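Side-chain contacts in OsmC family protein (Rhodothermus marinus, PDB 5CML), which probably hydrolyses carboxyl esters with the alpha/beta-hydrolase domain, the esterase part of a longer protein whose other domain is of the OsmC type: residues A[34-39]-A[45-50]; A[64-69]-A[108-113]; A[193-198]-A[238-243]; A[49-54]-A[59-64]. All coordinates share one frame; numbering follows the deposited sequence.

All four contacts belong to one alpha/beta-hydrolase domain and reach the same central sheet. Along the chain, contacts 1 and 4 come first and divide the beta-alpha-beta unit of strand 30-36, helix 45-56 and strand 59-65: contact 1 packs the helix on the strand before it, contact 4 on the strand after it, their centres about 8 Å apart. Contact 2 follows from the end of strand 59-65, about 9 Å from contact 1 between centres, and reaches the probable nucleophile turn. Contact 3 lies about 16 Å from contact 2 between centres and brings in the C-terminal helix 234-252, which also packs on helix 45-56. The buried packing thus runs from the presumed active centre to the C-terminal helix.

Contact 1: residues A[34-39]-A[45-50]; sequences FAHCFT and KAVTTI
V47 reaches from helix 45-56 into a group of three aromatic side chains, F34, H36 and F38, within the first beta-alpha-beta unit of this alpha/beta-hydrolase fold. Its CG2 does most of the touching: it lies over the middle of the H36 ring, 3.6 Å from the centroid and 10° off the normal, a CH-pi contact. The same methyl is 3.6 Å from F34 CE2. What sends it there is the V47 rotamer, with CG2 anti to the backbone N while CG1 takes the crowded position between N and the carbonyl carbon (chi1 72°). The F38 ring receives two helix residues at different places. A46 CB sits over one face, 3.7 Å from F38 CD1, whereas I50 CD1 comes to F38 CE2 at 4.0 Å, the two side chains crossing nearly at right angles. I50 also meets F34, CG2 lying 3.6 Å from F34 CE2. H36 does not turn freely under V47, because its ring is also held from the edge. Beyond the two segments, F38 stacks on H108, the residue before the probable nucleophile S109. The bond that fixes the H36 ring runs from F38 N to H36 ND1 over 3.0 Å, only 7° out of the imidazole plane.

Contact 2: residues A[64-69]-A[108-113]; sequences FDFTGL and HSLGGA
D65 OD1 holds the turn that follows strand 59-65, and next to it F66 packs on segment 108-113, which holds most of the probable nucleophile elbow of an alpha/beta hydrolase, around S109, and the start of helix 110-118. Two donors of T67 converge on this oxygen. The hydroxyl OG1 of T67 uses the syn lone pair of D65 OD1 at 2.7 Å, while T67 N reaches D65 OD1 at 3.0 Å from well above the carboxylate plane, 60° out of it, making an Asx turn. A weak bond from T39 OG1 adds to the grip, and the other carboxylate oxygen, OD2, is bound to G70 N. T67 OG1 in turn accepts from L69 N at 2.9 Å, an ST turn, so the hydroxyl both gives and receives a bond, and D65 to G68 form a type I beta turn. This network fixes the backbone from which F66 leaves. With CG anti to the backbone N (chi1 -168°), the F66 ring extends to the start of helix 110-118. There L110 CB touches F66 CE2 at 3.7 Å, and the backbone of L110 and G111 lies over one ring face. S109, just before the helix, has the positive phi expected of such an elbow and hydrogen-bonds through OG to H229 NE2, consistent with a serine nucleophile and its histidine. F172 meets F66 edge-to-face. G111 makes a CH-pi contact, its CA 4.2 Å from the centroid of the F66 ring and 14° off the normal.

Contact 3: residues A[193-198]-A[238-243]; sequences LLFHSP and AFVGEV
L193 and F195, two residues apart on strand 192-196 of the central alpha/beta-hydrolase sheet, both start their side chains toward the C-terminal helix 234-252 that packs on it, but it is F195 that meets V240 and V243. L193 stops short of the helix and packs on S220 of the neighbouring strand 219-223. F195 leaves the strand with CG anti to its own carbonyl carbon (chi1 -66°), which carries the ring across to the helix. V240 CG1 settles over the centre of the F195 face, 4.0 Å from the centroid and 8° off the normal, a CH-pi contact. V240 CG2 approaches F195 CD1 at 4.1 Å, and the far end of the ring, F195 CZ, lies 3.7 Å from V240 O. One turn on, V243 CG1 comes obliquely to F195 CZ at 4.1 Å. I131 and V222, on the strands flanking 192-196, also touch F195. Further along, H196 faces elsewhere and hydrogen-bonds through NE2 to V203 O, and S197 OG is bound to A227 O. No hydrogen bond crosses between the two segments, so C-terminal helix and sheet are joined here by apolar contact and dispersion, centred on one phenyl ring.

Contact 4: residues A[49-54]-A[59-64]; sequences TISRAL and YAVLRF
Helix 49-54 and strand 59-64 run nearly antiparallel, 153° between their directions and 8.0 Å between axes at the closest, and Y59 N donates to L54 O at 3.1 Å to tie the last turns of helix 45-56 to the chain entering the strand. This bond is not on a lone pair, since the donor stands above the carbonyl plane. The same oxygen also meets the edge of the Y59 ring in plane, 3.3 Å from CD1, while L54 CD2 lies over one ring face. Y59 OH is held at its far end by G245 O of helix 234-252. V61 fits between L54 and S51. Its CG2, anti to the carbonyl carbon, is turned to L54 CB at 3.7 Å, and its CB lies 3.4 Å from S51 OG. That hydroxyl sits beside V61 but bonds to D21 OD2, the carboxylate oxygen that also makes a salt bridge with R63 NE. S51 OG and R63 NE are 4.0 Å apart, two neighbours sharing one anion from strand 15-22. Such packing of a helix on the strand that follows it is the second half of a beta-alpha-beta crossover, here linking the adjacent parallel strands 30-36 and 59-65 of the alpha/beta-hydrolase sheet.

Contact 1: residues A[34-39]-A[45-50]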
loop_
_atom_site.group_PDB
_atom_site.type_symbol
_atom_site.label_atom_id
_atom_site.label_comp_id
_atom_site.label_asym_id
_atom_site.label_seq_id
_atom_site.Cartn_x
_atom_site.Cartn_y
_atom_site.Cartn_z
ATOM N N PHE A 34 -4.626 3.056 -2.112
ATOM C CA PHE A 34 -4.353 1.753 -1.507
ATOM C C PHE A 34 -3.518 0.933 -2.475
ATOM O O PHE A 34 -4.048 0.322 -3.409
ATOM C CB PHE A 34 -5.679 1.060 -1.164
ATOM C CG PHE A 34 -5.556 -0.239 -0.402
ATOM C CD1 PHE A 34 -4.351 -0.700 0.099
ATOM C CD2 PHE A 34 -6.698 -1.000 -0.183
ATOM C CE1 PHE A 34 -4.285 -1.903 0.809
ATOM C CE2 PHE A 34 -6.647 -2.197 0.526
ATOM C CZ PHE A 34 -5.429 -2.650 1.023
ATOM N N ALA A 35 -2.204 0.933 -2.245
ATOM C CA ALA A 35 -1.267 0.174 -3.073
ATOM C C ALA A 35 -1.058 -1.185 -2.441
ATOM O O ALA A 35 -0.620 -1.268 -1.308
ATOM C CB ALA A 35 0.027 0.893 -3.193
ATOM N N HIS A 36 -1.371 -2.249 -3.160
ATOM C CA HIS A 36 -1.425 -3.560 -2.523
ATOM C C HIS A 36 -0.917 -4.677 -3.418
ATOM O O HIS A 36 -0.805 -4.516 -4.648
ATOM C CB HIS A 36 -2.862 -3.866 -2.114
ATOM C CG HIS A 36 -3.744 -4.120 -3.283
ATOM N ND1 HIS A 36 -3.899 -5.372 -3.834
ATOM C CD2 HIS A 36 -4.470 -3.274 -4.054
ATOM C CE1 HIS A 36 -4.701 -5.286 -4.883
ATOM N NE2 HIS A 36 -5.055 -4.025 -5.038
ATOM N N CYS A 37 -0.667 -5.831 -2.800
ATOM C CA CYS A 37 -0.183 -7.002 -3.523
ATOM C C CYS A 37 -1.139 -8.184 -3.377
ATOM O O CYS A 37 -0.725 -9.331 -3.505
ATOM C CB CYS A 37 1.213 -7.386 -3.028
ATOM S SG CYS A 37 2.453 -6.062 -3.341
ATOM N N PHE A 38 -2.421 -7.916 -3.121
ATOM C CA PHE A 38 -3.364 -9.016 -2.887
ATOM C C PHE A 38 -3.695 -9.757 -4.173
ATOM O O PHE A 38 -4.243 -10.845 -4.132
ATOM C CB PHE A 38 -4.641 -8.512 -2.238
ATOM C CG PHE A 38 -4.442 -8.055 -0.844
ATOM C CD1 PHE A 38 -4.125 -8.965 0.149
ATOM C CD2 PHE A 38 -4.544 -6.721 -0.517
ATOM C CE1 PHE A 38 -3.926 -8.545 1.449
ATOM C CE2 PHE A 38 -4.335 -6.294 0.779
ATOM C CZ PHE A 38 -4.036 -7.203 1.758
ATOM N N THR A 39 -3.329 -9.176 -5.307
ATOM C CA THR A 39 -3.510 -9.835 -6.595
ATOM C C THR A 39 -2.681 -11.125 -6.695
ATOM O O THR A 39 -2.953 -11.966 -7.546
ATOM C CB THR A 39 -3.151 -8.875 -7.735
ATOM O OG1 THR A 39 -3.650 -7.572 -7.411
ATOM C CG2 THR A 39 -3.774 -9.320 -9.026
ATOM N N LYS A 45 -10.602 -11.203 -2.737
ATOM C CA LYS A 45 -11.521 -11.039 -1.628
ATOM C C LYS A 45 -10.913 -10.168 -0.521
ATOM O O LYS A 45 -11.623 -9.392 0.101
ATOM C CB LYS A 45 -11.947 -12.404 -1.079
ATOM C CG LYS A 45 -12.991 -12.327 0.021
ATOM C CD LYS A 45 -13.514 -13.705 0.409
ATOM C CE LYS A 45 -14.716 -13.598 1.335
ATOM N NZ LYS A 45 -15.162 -14.937 1.829
ATOM N N ALA A 46 -9.604 -10.255 -0.289
ATOM C CA ALA A 46 -9.009 -9.482 0.795
ATOM C C ALA A 46 -9.081 -7.993 0.510
ATOM O O ALA A 46 -9.497 -7.207 1.370
ATOM C CB ALA A 46 -7.549 -9.912 1.047
ATOM N N VAL A 47 -8.670 -7.581 -0.684
ATOM C CA VAL A 47 -8.623 -6.152 -0.948
ATOM C C VAL A 47 -10.032 -5.557 -1.061
ATOM O O VAL A 47 -10.259 -4.434 -0.605
ATOM C CB VAL A 47 -7.793 -5.827 -2.206
ATOM C CG1 VAL A 47 -8.508 -6.236 -3.501
ATOM C CG2 VAL A 47 -7.421 -4.345 -2.213
ATOM N N THR A 48 -10.989 -6.299 -1.611
ATOM C CA THR A 48 -12.346 -5.759 -1.719
ATOM C C THR A 48 -13.038 -5.730 -0.350
ATOM O O THR A 48 -13.827 -4.832 -0.074
ATOM C CB THR A 48 -13.210 -6.532 -2.733
ATOM O OG1 THR A 48 -13.271 -7.911 -2.388
ATOM C CG2 THR A 48 -12.652 -6.390 -4.152
ATOM N N THR A 49 -12.687 -6.657 0.536
ATOM C CA THR A 49 -13.215 -6.623 1.890
ATOM C C THR A 49 -12.661 -5.427 2.665
ATOM O O THR A 49 -13.419 -4.751 3.373
ATOM C CB THR A 49 -12.919 -7.945 2.625
ATOM O OG1 THR A 49 -13.559 -9.024 1.935
ATOM C CG2 THR A 49 -13.435 -7.931 4.066
ATOM N N ILE A 50 -11.357 -5.136 2.520
ATOM C CA ILE A 50 -10.782 -3.972 3.190
ATOM C C ILE A 50 -11.425 -2.705 2.639
ATOM O O ILE A 50 -11.840 -1.814 3.389
ATOM C CB ILE A 50 -9.276 -3.889 3.001
ATOM C CG1 ILE A 50 -8.610 -5.046 3.761
ATOM C CG2 ILE A 50 -8.744 -2.539 3.462
ATOM C CD1 ILE A 50 -7.135 -5.256 3.401
#

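Contact 2: residues A[64-69]-A[108-113]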
loop_
_atom_site.group_PDB
_atom_site.type_symbol
_atom_site.label_atom_id
_atom_site.label_comp_id
_atom_site.label_asym_id
_atom_site.label_seq_id
_atom_site.Cartn_x
_atom_site.Cartn_y
_atom_site.Cartn_z
ATOM N N PHE A 64 -4.767 0.345 -6.130
ATOM C CA PHE A 64 -3.723 0.294 -7.127
ATOM C C PHE A 64 -2.984 -1.018 -6.976
ATOM O O PHE A 64 -2.409 -1.298 -5.926
ATOM C CB PHE A 64 -2.776 1.474 -6.973
ATOM C CG PHE A 64 -1.661 1.470 -7.956
ATOM C CD1 PHE A 64 -1.841 2.009 -9.218
ATOM C CD2 PHE A 64 -0.437 0.907 -7.634
ATOM C CE1 PHE A 64 -0.816 2.006 -10.135
ATOM C CE2 PHE A 64 0.599 0.902 -8.554
ATOM C CZ PHE A 64 0.404 1.447 -9.802
ATOM N N ASP A 65 -3.031 -1.824 -8.027
ATOM C CA ASP A 65 -2.390 -3.133 -8.032
ATOM C C ASP A 65 -0.890 -3.002 -8.247
ATOM O O ASP A 65 -0.416 -2.788 -9.370
ATOM C CB ASP A 65 -3.007 -4.001 -9.127
ATOM C CG ASP A 65 -2.266 -5.295 -9.331
ATOM O OD1 ASP A 65 -1.613 -5.782 -8.379
ATOM O OD2 ASP A 65 -2.343 -5.828 -10.455
ATOM N N PHE A 66 -0.147 -3.165 -7.161
ATOM C CA PHE A 66 1.292 -2.943 -7.176
ATOM C C PHE A 66 2.018 -4.035 -7.949
ATOM O O PHE A 66 3.154 -3.850 -8.379
ATOM C CB PHE A 66 1.797 -2.865 -5.728
ATOM C CG PHE A 66 3.197 -2.374 -5.601
ATOM C CD1 PHE A 66 3.473 -1.017 -5.573
ATOM C CD2 PHE A 66 4.245 -3.272 -5.522
ATOM C CE1 PHE A 66 4.805 -0.563 -5.465
ATOM C CE2 PHE A 66 5.559 -2.825 -5.404
ATOM C CZ PHE A 66 5.829 -1.469 -5.372
ATOM N N THR A 67 1.366 -5.182 -8.123
ATOM C CA THR A 67 2.009 -6.328 -8.753
ATOM C C THR A 67 2.040 -6.248 -10.268
ATOM O O THR A 67 2.828 -6.942 -10.901
ATOM C CB THR A 67 1.301 -7.639 -8.407
ATOM O OG1 THR A 67 0.073 -7.689 -9.140
ATOM C CG2 THR A 67 1.035 -7.765 -6.904
ATOM N N GLY A 68 1.168 -5.429 -10.855
ATOM C CA GLY A 68 1.031 -5.387 -12.304
ATOM C C GLY A 68 0.360 -6.619 -12.910
ATOM O O GLY A 68 0.234 -6.727 -14.130
ATOM N N LEU A 69 -0.080 -7.550 -12.068
ATOM C CA LEU A 69 -0.721 -8.770 -12.560
ATOM C C LEU A 69 -2.107 -8.493 -13.133
ATOM O O LEU A 69 -2.644 -9.303 -13.892
ATOM C CB LEU A 69 -0.828 -9.812 -11.439
ATOM C CG LEU A 69 0.489 -10.367 -10.895
ATOM C CD1 LEU A 69 0.240 -11.226 -9.633
ATOM C CD2 LEU A 69 1.217 -11.166 -11.975
ATOM N N HIS A 108 0.081 -2.355 1.241
ATOM C CA HIS A 108 0.243 -3.740 1.672
ATOM C C HIS A 108 1.516 -4.328 1.075
ATOM O O HIS A 108 1.806 -4.117 -0.100
ATOM C CB HIS A 108 -0.984 -4.556 1.258
ATOM C CG HIS A 108 -0.753 -6.034 1.234
ATOM N ND1 HIS A 108 -0.734 -6.770 0.067
ATOM C CD2 HIS A 108 -0.580 -6.924 2.242
ATOM C CE1 HIS A 108 -0.537 -8.045 0.356
ATOM N NE2 HIS A 108 -0.428 -8.163 1.668
ATOM N N SER A 109 2.282 -5.024 1.910
ATOM C CA SER A 109 3.480 -5.750 1.502
ATOM C C SER A 109 4.494 -4.766 0.896
ATOM O O SER A 109 4.787 -3.717 1.489
ATOM C CB SER A 109 3.098 -6.883 0.533
ATOM O OG SER A 109 4.201 -7.704 0.214
ATOM N N LEU A 110 5.009 -5.080 -0.278
ATOM C CA LEU A 110 5.904 -4.151 -0.982
ATOM C C LEU A 110 5.263 -2.786 -1.195
ATOM O O LEU A 110 5.959 -1.769 -1.219
ATOM C CB LEU A 110 6.333 -4.724 -2.332
ATOM C CG LEU A 110 7.378 -5.821 -2.282
ATOM C CD1 LEU A 110 7.796 -6.123 -3.703
ATOM C CD2 LEU A 110 8.615 -5.427 -1.453
ATOM N N GLY A 111 3.938 -2.762 -1.370
ATOM C CA GLY A 111 3.216 -1.510 -1.481
ATOM C C GLY A 111 3.307 -0.679 -0.221
ATOM O O GLY A 111 3.216 0.544 -0.271
ATOM N N GLY A 112 3.454 -1.344 0.926
ATOM C CA GLY A 112 3.626 -0.642 2.186
ATOM C C GLY A 112 4.964 0.087 2.228
ATOM O O GLY A 112 5.068 1.246 2.650
ATOM N N ALA A 113 6.012 -0.598 1.793
ATOM C CA ALA A 113 7.308 0.042 1.738
ATOM C C ALA A 113 7.234 1.242 0.786
ATOM O O ALA A 113 7.750 2.314 1.084
ATOM C CB ALA A 113 8.369 -0.943 1.299
#

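Contact 3: residues A[193-198]-A[238-243]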
loop_
_atom_site.group_PDB
_atom_site.type_symbol
_atom_site.label_atom_id
_atom_site.label_comp_id
_atom_site.label_asym_id
_atom_site.label_seq_id
_atom_site.Cartn_x
_atom_site.Cartn_y
_atom_site.Cartn_z
ATOM N N LEU A 193 0.061 3.955 11.198
ATOM C CA LEU A 193 -0.541 2.733 11.743
ATOM C C LEU A 193 0.020 1.521 11.010
ATOM O O LEU A 193 -0.123 1.387 9.792
ATOM C CB LEU A 193 -2.082 2.789 11.632
ATOM C CG LEU A 193 -2.817 1.491 11.982
ATOM C CD1 LEU A 193 -2.518 1.045 13.438
ATOM C CD2 LEU A 193 -4.326 1.655 11.771
ATOM N N LEU A 194 0.707 0.661 11.751
ATOM C CA LEU A 194 1.274 -0.562 11.218
ATOM C C LEU A 194 0.429 -1.765 11.593
ATOM O O LEU A 194 0.201 -1.992 12.774
ATOM C CB LEU A 194 2.677 -0.788 11.786
ATOM C CG LEU A 194 3.705 0.312 11.526
ATOM C CD1 LEU A 194 4.857 0.183 12.516
ATOM C CD2 LEU A 194 4.200 0.212 10.098
ATOM N N PHE A 195 0.014 -2.545 10.604
ATOM C CA PHE A 195 -0.596 -3.853 10.832
ATOM C C PHE A 195 0.398 -4.925 10.471
ATOM O O PHE A 195 1.049 -4.815 9.432
ATOM C CB PHE A 195 -1.827 -4.081 9.960
ATOM C CG PHE A 195 -3.001 -3.186 10.248
ATOM C CD1 PHE A 195 -3.979 -3.569 11.146
ATOM C CD2 PHE A 195 -3.174 -1.998 9.549
ATOM C CE1 PHE A 195 -5.100 -2.755 11.362
ATOM C CE2 PHE A 195 -4.273 -1.198 9.766
ATOM C CZ PHE A 195 -5.238 -1.583 10.677
ATOM N N HIS A 196 0.508 -5.987 11.273
ATOM C CA HIS A 196 1.373 -7.090 10.906
ATOM C C HIS A 196 0.979 -8.333 11.667
ATOM O O HIS A 196 0.645 -8.254 12.844
ATOM C CB HIS A 196 2.829 -6.752 11.214
ATOM C CG HIS A 196 3.820 -7.335 10.252
ATOM N ND1 HIS A 196 4.620 -6.543 9.460
ATOM C CD2 HIS A 196 4.168 -8.618 9.980
ATOM C CE1 HIS A 196 5.417 -7.307 8.731
ATOM N NE2 HIS A 196 5.166 -8.570 9.029
ATOM N N SER A 197 1.063 -9.480 11.003
ATOM C CA SER A 197 0.829 -10.753 11.665
ATOM C C SER A 197 2.098 -11.327 12.265
ATOM O O SER A 197 3.122 -11.425 11.583
ATOM C CB SER A 197 0.277 -11.766 10.697
ATOM O OG SER A 197 0.217 -13.015 11.328
ATOM N N PRO A 198 2.020 -11.744 13.533
ATOM C CA PRO A 198 3.204 -12.382 14.123
ATOM C C PRO A 198 3.543 -13.674 13.399
ATOM O O PRO A 198 4.684 -14.091 13.452
ATOM C CB PRO A 198 2.799 -12.629 15.584
ATOM C CG PRO A 198 1.371 -12.385 15.671
ATOM C CD PRO A 198 0.948 -11.538 14.521
ATOM N N ALA A 238 -11.474 -7.861 6.959
ATOM C CA ALA A 238 -12.519 -6.967 7.460
ATOM C C ALA A 238 -12.052 -6.181 8.681
ATOM O O ALA A 238 -12.348 -5.008 8.834
ATOM C CB ALA A 238 -13.789 -7.764 7.805
ATOM N N PHE A 239 -11.354 -6.881 9.559
ATOM C CA PHE A 239 -10.739 -6.322 10.760
ATOM C C PHE A 239 -9.783 -5.176 10.395
ATOM O O PHE A 239 -9.868 -4.078 10.945
ATOM C CB PHE A 239 -10.033 -7.479 11.468
ATOM C CG PHE A 239 -9.134 -7.106 12.614
ATOM C CD1 PHE A 239 -9.630 -6.499 13.758
ATOM C CD2 PHE A 239 -7.805 -7.490 12.596
ATOM C CE1 PHE A 239 -8.807 -6.262 14.859
ATOM C CE2 PHE A 239 -6.971 -7.239 13.692
ATOM C CZ PHE A 239 -7.473 -6.621 14.817
ATOM N N VAL A 240 -8.895 -5.433 9.444
ATOM C CA VAL A 240 -7.943 -4.412 9.018
ATOM C C VAL A 240 -8.695 -3.188 8.498
ATOM O O VAL A 240 -8.439 -2.070 8.930
ATOM C CB VAL A 240 -6.974 -4.946 7.946
ATOM C CG1 VAL A 240 -6.137 -3.801 7.329
ATOM C CG2 VAL A 240 -6.047 -5.978 8.555
ATOM N N GLY A 241 -9.654 -3.400 7.615
ATOM C CA GLY A 241 -10.390 -2.289 7.024
ATOM C C GLY A 241 -11.161 -1.462 8.058
ATOM O O GLY A 241 -11.138 -0.241 8.022
ATOM N N GLU A 242 -11.821 -2.129 9.001
ATOM C CA GLU A 242 -12.653 -1.432 9.999
ATOM C C GLU A 242 -11.782 -0.634 10.975
ATOM O O GLU A 242 -12.076 0.515 11.295
ATOM C CB GLU A 242 -13.567 -2.432 10.755
ATOM C CG GLU A 242 -14.605 -3.061 9.847
ATOM C CD GLU A 242 -15.568 -3.997 10.540
ATOM O OE1 GLU A 242 -15.526 -4.117 11.783
ATOM O OE2 GLU A 242 -16.419 -4.585 9.833
ATOM N N VAL A 243 -10.694 -1.236 11.443
ATOM C CA VAL A 243 -9.816 -0.544 12.364
ATOM C C VAL A 243 -9.126 0.623 11.669
ATOM O O VAL A 243 -9.018 1.703 12.223
ATOM C CB VAL A 243 -8.778 -1.509 12.952
ATOM C CG1 VAL A 243 -7.732 -0.783 13.768
ATOM C CG2 VAL A 243 -9.486 -2.588 13.839
#

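Contact 4: residues A[49-54]-A[59-64]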
loop_
_atom_site.group_PDB
_atom_site.type_symbol
_atom_site.label_atom_id
_atom_site.label_comp_id
_atom_site.label_asym_id
_atom_site.label_seq_id
_atom_site.Cartn_x
_atom_site.Cartn_y
_atom_site.Cartn_z
ATOM N N THR A 49 -12.687 -6.657 0.536
ATOM C CA THR A 49 -13.215 -6.623 1.890
ATOM C C THR A 49 -12.661 -5.427 2.665
ATOM O O THR A 49 -13.419 -4.751 3.373
ATOM C CB THR A 49 -12.919 -7.945 2.625
ATOM O OG1 THR A 49 -13.559 -9.024 1.935
ATOM C CG2 THR A 49 -13.435 -7.931 4.066
ATOM N N ILE A 50 -11.357 -5.136 2.520
ATOM C CA ILE A 50 -10.782 -3.972 3.190
ATOM C C ILE A 50 -11.425 -2.705 2.639
ATOM O O ILE A 50 -11.840 -1.814 3.389
ATOM C CB ILE A 50 -9.276 -3.889 3.001
ATOM C CG1 ILE A 50 -8.610 -5.046 3.761
ATOM C CG2 ILE A 50 -8.744 -2.539 3.462
ATOM C CD1 ILE A 50 -7.135 -5.256 3.401
ATOM N N SER A 51 -11.494 -2.631 1.319
ATOM C CA SER A 51 -12.031 -1.458 0.669
ATOM C C SER A 51 -13.490 -1.228 1.059
ATOM O O SER A 51 -13.896 -0.102 1.325
ATOM C CB SER A 51 -11.882 -1.587 -0.845
ATOM O OG SER A 51 -12.036 -0.328 -1.425
ATOM N N ARG A 52 -14.264 -2.302 1.137
ATOM C CA ARG A 52 -15.665 -2.204 1.520
ATOM C C ARG A 52 -15.808 -1.692 2.968
ATOM O O ARG A 52 -16.662 -0.873 3.261
ATOM C CB ARG A 52 -16.343 -3.553 1.336
ATOM C CG ARG A 52 -17.777 -3.471 1.488
ATOM C CD ARG A 52 -18.477 -4.694 0.964
ATOM N NE ARG A 52 -18.084 -5.916 1.646
ATOM C CZ ARG A 52 -17.404 -6.918 1.089
ATOM N NH1 ARG A 52 -17.039 -6.877 -0.190
ATOM N NH2 ARG A 52 -17.100 -7.980 1.813
ATOM N N ALA A 53 -14.929 -2.119 3.869
ATOM C CA ALA A 53 -14.993 -1.600 5.220
ATOM C C ALA A 53 -14.771 -0.091 5.237
ATOM O O ALA A 53 -15.408 0.628 6.003
ATOM C CB ALA A 53 -13.953 -2.313 6.120
ATOM N N LEU A 54 -13.847 0.382 4.402
ATOM C CA LEU A 54 -13.554 1.808 4.323
ATOM C C LEU A 54 -14.720 2.584 3.695
ATOM O O LEU A 54 -15.112 3.632 4.209
ATOM C CB LEU A 54 -12.261 2.031 3.538
ATOM C CG LEU A 54 -11.019 1.459 4.234
ATOM C CD1 LEU A 54 -9.806 1.542 3.335
ATOM C CD2 LEU A 54 -10.736 2.186 5.523
ATOM N N TYR A 59 -15.242 6.574 3.274
ATOM C CA TYR A 59 -14.048 6.819 2.460
ATOM C C TYR A 59 -14.268 6.446 1.008
ATOM O O TYR A 59 -15.072 5.562 0.699
ATOM C CB TYR A 59 -12.856 6.005 2.971
ATOM C CG TYR A 59 -12.349 6.359 4.337
ATOM C CD1 TYR A 59 -12.922 5.814 5.476
ATOM C CD2 TYR A 59 -11.242 7.187 4.487
ATOM C CE1 TYR A 59 -12.423 6.109 6.734
ATOM C CE2 TYR A 59 -10.735 7.496 5.731
ATOM C CZ TYR A 59 -11.336 6.951 6.859
ATOM O OH TYR A 59 -10.856 7.250 8.107
ATOM N N ALA A 60 -13.536 7.112 0.116
ATOM C CA ALA A 60 -13.358 6.612 -1.234
ATOM C C ALA A 60 -11.981 6.003 -1.295
ATOM O O ALA A 60 -11.052 6.538 -0.697
ATOM C CB ALA A 60 -13.524 7.740 -2.288
ATOM N N VAL A 61 -11.847 4.906 -2.031
ATOM C CA VAL A 61 -10.588 4.148 -2.061
ATOM C C VAL A 61 -10.161 3.859 -3.499
ATOM O O VAL A 61 -10.916 3.231 -4.259
ATOM C CB VAL A 61 -10.717 2.794 -1.304
ATOM C CG1 VAL A 61 -9.384 2.074 -1.288
ATOM C CG2 VAL A 61 -11.194 2.976 0.140
ATOM N N LEU A 62 -8.964 4.316 -3.866
ATOM C CA LEU A 62 -8.369 3.962 -5.152
ATOM C C LEU A 62 -7.425 2.785 -4.921
ATOM O O LEU A 62 -6.356 2.926 -4.312
ATOM C CB LEU A 62 -7.621 5.139 -5.777
ATOM C CG LEU A 62 -7.053 4.898 -7.184
ATOM C CD1 LEU A 62 -8.183 4.742 -8.216
ATOM C CD2 LEU A 62 -6.144 6.026 -7.595
ATOM N N ARG A 63 -7.823 1.626 -5.422
ATOM C CA ARG A 63 -7.013 0.428 -5.317
ATOM C C ARG A 63 -6.048 0.373 -6.468
ATOM O O ARG A 63 -6.448 0.372 -7.636
ATOM C CB ARG A 63 -7.893 -0.809 -5.319
ATOM C CG ARG A 63 -8.722 -0.944 -4.084
ATOM C CD ARG A 63 -9.505 -2.207 -4.111
ATOM N NE ARG A 63 -10.789 -2.068 -4.797
ATOM C CZ ARG A 63 -11.211 -2.864 -5.771
ATOM N NH1 ARG A 63 -10.428 -3.837 -6.248
ATOM N NH2 ARG A 63 -12.420 -2.666 -6.287
ATOM N N PHE A 64 -4.767 0.345 -6.130
ATOM C CA PHE A 64 -3.723 0.294 -7.127
ATOM C C PHE A 64 -2.984 -1.018 -6.976
ATOM O O PHE A 64 -2.409 -1.298 -5.926
ATOM C CB PHE A 64 -2.776 1.474 -6.973
ATOM C CG PHE A 64 -1.661 1.470 -7.956
ATOM C CD1 PHE A 64 -1.841 2.009 -9.218
ATOM C CD2 PHE A 64 -0.437 0.907 -7.634
ATOM C CE1 PHE A 64 -0.816 2.006 -10.135
ATOM C CE2 PHE A 64 0.599 0.902 -8.554
ATOM C CZ PHE A 64 0.404 1.447 -9.802
#